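PDB 4QMH: LP04448p from Drosophila melanogaster, which probably binds tubulin through an array of TOG domains and promotes microtubule polymerization, the fragment here being TOG domain 4. Local coordinates for residues A[136-139]-A[140-144]; A[122-125]-A[126-130]. All blocks are in the same frame, centred on the assembly; numbering follows the deposited sequence.

Interaction 1: residues A[136-139]-A[140-144]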
ATOM      1  N   GLU A 136       4.777   8.475  -0.546  1.00 12.12           N
ATOM      2  CA  GLU A 136       6.179   8.818  -0.414  1.00  9.95           C
ATOM      3  C   GLU A 136       7.024   7.788  -1.143  1.00 10.58           C
ATOM      4  O   GLU A 136       6.645   6.618  -1.252  1.00 11.84           O
ATOM      5  CB  GLU A 136       6.593   8.844   1.061  1.00 11.52           C
ATOM      6  CG  GLU A 136       5.831   9.875   1.889  1.00 16.98           C
ATOM      7  CD  GLU A 136       6.614  10.345   3.111  1.00 36.04           C
ATOM      8  OE1 GLU A 136       7.782   9.946   3.253  1.00 36.83           O
ATOM      9  OE2 GLU A 136       6.061  11.116   3.920  1.00 49.92           O
ATOM     10  N   SER A 137       8.165   8.246  -1.645  1.00 11.57           N
ATOM     11  CA  SER A 137       9.216   7.379  -2.161  1.00 12.69           C
ATOM     12  C   SER A 137       8.820   6.536  -3.360  1.00 10.48           C
ATOM     13  O   SER A 137       9.477   5.544  -3.664  1.00 11.32           O
ATOM     14  CB  SER A 137       9.756   6.495  -1.035  1.00 13.59           C
ATOM     15  OG  SER A 137      10.261   7.301   0.013  1.00 20.86           O
ATOM     16  N   GLU A 138       7.753   6.957  -4.038  1.00 10.55           N
ATOM     17  CA  GLU A 138       7.260   6.295  -5.244  1.00  7.87           C
ATOM     18  C   GLU A 138       6.899   4.833  -5.034  1.00  8.86           C
ATOM     19  O   GLU A 138       7.013   4.030  -5.947  1.00  9.09           O
ATOM     20  CB  GLU A 138       8.245   6.450  -6.409  1.00  9.61           C
ATOM     21  CG  GLU A 138       8.417   7.922  -6.827  1.00 11.36           C
ATOM     22  CD  GLU A 138       9.302   8.126  -8.060  1.00 16.65           C
ATOM     23  OE1 GLU A 138       9.644   7.144  -8.752  1.00 17.43           O
ATOM     24  OE2 GLU A 138       9.662   9.291  -8.343  1.00 18.45           O
ATOM     25  N   MET A 139       6.447   4.487  -3.837  1.00  7.02           N
ATOM     26  CA  MET A 139       6.012   3.108  -3.594  1.00  9.33           C
ATOM     27  C   MET A 139       4.852   2.716  -4.497  1.00 10.76           C
ATOM     28  O   MET A 139       4.842   1.634  -5.087  1.00 10.41           O
ATOM     29  CB  MET A 139       5.650   2.901  -2.125  1.00  8.00           C
ATOM     30  CG  MET A 139       6.869   2.955  -1.221  1.00  7.07           C
ATOM     31  SD  MET A 139       6.496   2.768   0.538  1.00 11.12           S
ATOM     32  CE  MET A 139       5.605   4.275   0.882  1.00 10.60           C
ATOM     33  N   ILE A 140       3.879   3.607  -4.609  1.00  8.01           N
ATOM     34  CA  ILE A 140       2.722   3.342  -5.462  1.00  6.71           C
ATOM     35  C   ILE A 140       3.120   3.299  -6.952  1.00  8.87           C
ATOM     36  O   ILE A 140       2.769   2.360  -7.675  1.00  8.86           O
ATOM     37  CB  ILE A 140       1.595   4.351  -5.158  1.00  4.66           C
ATOM     38  CG1 ILE A 140       0.978   4.032  -3.788  1.00  8.42           C
ATOM     39  CG2 ILE A 140       0.526   4.337  -6.239  1.00  9.12           C
ATOM     40  CD1 ILE A 140       0.121   5.165  -3.225  1.00 10.37           C
ATOM     41  N   ALA A 141       3.872   4.297  -7.405  1.00  8.07           N
ATOM     42  CA  ALA A 141       4.326   4.312  -8.796  1.00  8.65           C
ATOM     43  C   ALA A 141       5.159   3.079  -9.153  1.00 11.14           C
ATOM     44  O   ALA A 141       5.033   2.536 -10.246  1.00 13.56           O
ATOM     45  CB  ALA A 141       5.107   5.578  -9.084  1.00 11.42           C
ATOM     46  N   ASP A 142       6.006   2.636  -8.232  1.00  8.87           N
ATOM     47  CA  ASP A 142       6.837   1.469  -8.500  1.00 11.37           C
ATOM     48  C   ASP A 142       5.973   0.216  -8.639  1.00 12.87           C
ATOM     49  O   ASP A 142       6.282  -0.672  -9.445  1.00 15.73           O
ATOM     50  CB  ASP A 142       7.886   1.275  -7.404  1.00  9.50           C
ATOM     51  CG  ASP A 142       9.097   2.173  -7.585  1.00 17.63           C
ATOM     52  OD1 ASP A 142       9.296   2.701  -8.697  1.00 22.33           O
ATOM     53  OD2 ASP A 142       9.865   2.327  -6.610  1.00 21.38           O
ATOM     54  N   ALA A 143       4.899   0.132  -7.857  1.00  8.81           N
ATOM     55  CA  ALA A 143       3.991  -1.012  -7.981  1.00  7.00           C
ATOM     56  C   ALA A 143       3.226  -0.957  -9.302  1.00  9.72           C
ATOM     57  O   ALA A 143       2.999  -1.973  -9.944  1.00 11.42           O
ATOM     58  CB  ALA A 143       3.025  -1.073  -6.796  1.00  6.82           C
ATOM     59  N   LEU A 144       2.825   0.243  -9.713  1.00 10.38           N
ATOM     60  CA  LEU A 144       2.074   0.395 -10.956  1.00  8.78           C
ATOM     61  C   LEU A 144       2.956   0.056 -12.157  1.00 15.44           C
ATOM     62  O   LEU A 144       2.514  -0.589 -13.113  1.00 15.74           O
ATOM     63  CB  LEU A 144       1.534   1.825 -11.079  1.00  9.32           C
ATOM     64  CG  LEU A 144       0.399   2.204 -10.120  1.00  9.79           C
ATOM     65  CD1 LEU A 144       0.205   3.733 -10.124  1.00 10.79           C
ATOM     66  CD2 LEU A 144      -0.912   1.490 -10.479  1.00 10.93           C
TER
HETATM   67  O   HOH W   1       8.446   4.787  -9.785  1.00 23.43           O
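The first turn of helix 139-145 forms this contact, with E138 as its N-cap residue and D142 one turn further on. The carbonyl of E138 receives the first bond of the turn: D142 N donates to E138 O at 2.9 Å, with an N-H...O angle of 154°. The next rung is longer, A143 N to M139 O at 3.2 Å.

The side chain of D142 lies against the same carbonyl. Its CG stands beside its own backbone N, chi1 -81°, and this brings D142 CG to 3.2 Å from E138 O. D142 OD2 sits 3.4 Å from E138 O. Both are acceptors, so no hydrogen bond joins them.

The carboxylates of E138 and D142 face each other on the exposed side of the turn. E138 OE1 and D142 OD1 are 4.5 Å apart. Water 1 bridges them, donating to E138 OE1 at 2.8 Å and to D142 OD1 at 2.5 Å. Two like charges this close would probably repel, and the water is likely to ease this by donating a hydrogen bond to each carboxylate.

M139 lies on F100 and P101 of helix 96-106. I140 meets F100 of helix 96-106, W158 and L159 of helix 149-162 and M179 of helix 173-186, and A141 meets S178 and H182 of helix 173-186. E138 N is hydrogen-bonded to D175 OD1 of helix 173-186, so a side chain from outside the turn satisfies an amide at the helix start.

Backbone i to i+4 bonding that begins at the carbonyl of the N-cap residue is typical of a helix N-terminus, here in a short helix of the all-helical TOG domain.

Interaction 2: residues A[122-125]-A[126-130]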
ATOM      1  N   ILE A 122      -3.750  -2.352   4.132  1.00  9.36           N
ATOM      2  CA  ILE A 122      -3.483  -1.009   3.677  1.00  8.33           C
ATOM      3  C   ILE A 122      -4.426  -0.034   4.359  1.00  9.57           C
ATOM      4  O   ILE A 122      -3.993   0.959   4.928  1.00 12.10           O
ATOM      5  CB  ILE A 122      -3.611  -0.880   2.145  1.00  9.76           C
ATOM      6  CG1 ILE A 122      -2.473  -1.652   1.465  1.00  9.97           C
ATOM      7  CG2 ILE A 122      -3.566   0.593   1.752  1.00  9.00           C
ATOM      8  CD1 ILE A 122      -2.636  -1.845  -0.052  1.00  7.64           C
ATOM      9  N   ASN A 123      -5.717  -0.335   4.320  1.00 12.23           N
ATOM     10  CA  ASN A 123      -6.693   0.596   4.872  1.00 11.04           C
ATOM     11  C   ASN A 123      -6.642   0.678   6.398  1.00 13.79           C
ATOM     12  O   ASN A 123      -6.929   1.726   6.970  1.00 16.55           O
ATOM     13  CB  ASN A 123      -8.098   0.284   4.350  1.00 13.19           C
ATOM     14  CG  ASN A 123      -8.261   0.668   2.890  1.00 14.51           C
ATOM     15  OD1 ASN A 123      -7.689   1.660   2.435  1.00 15.27           O
ATOM     16  ND2 ASN A 123      -9.019  -0.125   2.144  1.00 15.61           N
ATOM     17  N   SER A 124      -6.258  -0.417   7.048  1.00 15.89           N
ATOM     18  CA  SER A 124      -6.052  -0.373   8.493  1.00 15.03           C
ATOM     19  C   SER A 124      -4.891   0.535   8.867  1.00 14.20           C
ATOM     20  O   SER A 124      -5.014   1.376   9.768  1.00 15.06           O
ATOM     21  CB  SER A 124      -5.834  -1.764   9.077  1.00 14.35           C
ATOM     22  OG  SER A 124      -5.638  -1.651  10.481  1.00 17.98           O
ATOM     23  N   PHE A 125      -3.756   0.371   8.191  1.00  7.46           N
ATOM     24  CA  PHE A 125      -2.627   1.251   8.432  1.00  9.45           C
ATOM     25  C   PHE A 125      -2.998   2.692   8.097  1.00 17.04           C
ATOM     26  O   PHE A 125      -2.611   3.618   8.806  1.00 13.93           O
ATOM     27  CB  PHE A 125      -1.398   0.809   7.628  1.00 11.16           C
ATOM     28  CG  PHE A 125      -0.560  -0.238   8.326  1.00  9.53           C
ATOM     29  CD1 PHE A 125      -1.018  -1.543   8.464  1.00  8.02           C
ATOM     30  CD2 PHE A 125       0.679   0.096   8.856  1.00  9.23           C
ATOM     31  CE1 PHE A 125      -0.245  -2.498   9.114  1.00  5.95           C
ATOM     32  CE2 PHE A 125       1.457  -0.854   9.504  1.00 10.79           C
ATOM     33  CZ  PHE A 125       0.988  -2.151   9.634  1.00  9.72           C
ATOM     34  N   GLY A 126      -3.758   2.880   7.023  1.00 14.42           N
ATOM     35  CA  GLY A 126      -4.133   4.225   6.608  1.00 16.31           C
ATOM     36  C   GLY A 126      -4.968   4.936   7.657  1.00 18.18           C
ATOM     37  O   GLY A 126      -4.694   6.078   8.030  1.00 20.27           O
ATOM     38  N   GLU A 127      -5.992   4.250   8.140  1.00 12.47           N
ATOM     39  CA  GLU A 127      -6.872   4.803   9.161  1.00 20.43           C
ATOM     40  C   GLU A 127      -6.157   5.083  10.479  1.00 21.57           C
ATOM     41  O   GLU A 127      -6.389   6.109  11.115  1.00 18.91           O
ATOM     42  CB  GLU A 127      -8.037   3.853   9.416  1.00 16.84           C
ATOM     43  CG  GLU A 127      -8.936   3.623   8.202  1.00 25.29           C
ATOM     44  CD  GLU A 127      -9.555   4.903   7.663  1.00 42.01           C
ATOM     45  OE1 GLU A 127      -9.506   5.940   8.359  1.00 53.88           O
ATOM     46  OE2 GLU A 127     -10.096   4.870   6.536  1.00 45.37           O
ATOM     47  N   LYS A 128      -5.286   4.168  10.887  1.00 19.77           N
ATOM     48  CA  LYS A 128      -4.655   4.257  12.196  1.00 18.13           C
ATOM     49  C   LYS A 128      -3.461   5.200  12.224  1.00 21.98           C
ATOM     50  O   LYS A 128      -3.298   5.983  13.163  1.00 26.15           O
ATOM     51  CB  LYS A 128      -4.251   2.863  12.670  1.00 15.01           C
ATOM     52  CG  LYS A 128      -5.440   1.971  12.907  1.00 21.81           C
ATOM     53  CD  LYS A 128      -5.026   0.545  13.186  1.00 22.46           C
ATOM     54  CE  LYS A 128      -6.230  -0.310  13.525  1.00 23.24           C
ATOM     55  NZ  LYS A 128      -7.209  -0.361  12.408  1.00 25.97           N
ATOM     56  N   GLY A 129      -2.624   5.133  11.195  1.00 17.34           N
ATOM     57  CA  GLY A 129      -1.398   5.906  11.180  1.00 21.14           C
ATOM     58  C   GLY A 129      -1.434   7.099  10.250  1.00 18.91           C
ATOM     59  O   GLY A 129      -0.528   7.932  10.279  1.00 19.38           O
ATOM     60  N   GLY A 130      -2.476   7.170   9.426  1.00 20.02           N
ATOM     61  CA  GLY A 130      -2.601   8.206   8.416  1.00 20.34           C
ATOM     62  C   GLY A 130      -2.211   7.701   7.037  1.00 21.40           C
ATOM     63  O   GLY A 130      -1.348   6.841   6.892  1.00 21.35           O
TER
HETATM   64  O   HOH W   2       0.175   4.632   8.444  1.00 23.48           O
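S124 and K128, one turn apart, make the side-chain hydrogen bond of this contact. K128 NZ donates to S124 OG at 2.8 Å. The serine hydroxyl is turned anti to its own backbone N, chi1 180°, while the lysine chain runs extended past S124 O and bends only at its last torsion, chi4 61°, to bring the amine over. K128 CG passes 3.2 Å from S124 O. With an alanine here, S124 OG would probably lose this donor, and S124 O the methylenes that flank it.

Backbone bonds follow the i to i+4 pattern. G126 N donates to I122 O and E127 N to N123 O, both at 2.9 Å. K128 N reaches S124 O at 3.0 Å, and G129 N reaches F125 O at 2.8 Å.

These rungs are the last turns of helix 112-129, in the helical repeat array of the TOG domain. The helix ends at G129; G130, with phi 101°, is the first residue to leave helical geometry. Water 2 links the end, donating to F125 O at 3.0 Å and to G130 O at 3.1 Å.

Nonpolar packing faces inward. F125 stacks edge-to-face with F103, and I122 lies on F100 and W158. The polar ends of N123 and E127 have partners elsewhere: N123 OD1 accepts from W158 NE1, and both N123 OD1 and E127 OE2 are hydrogen-bonded to Y131 OH.

How the interactions relate
Interaction 2 comes first along the chain, at the C-terminal end of helix 112-129. Interaction 1 follows at the start of helix 139-145, the next helix. Their centres are about 17 Å apart and their nearest atoms about 8 Å, so they do not touch. Both are local contacts, one at each side of the connecting loop. They share neighbours: helix 96-106 and helix 149-162 pack on both, and F100 and W158 each touch side chains of the two. The pair therefore marks where the chain leaves one helix and enters the next, near the middle of a single helical TOG domain.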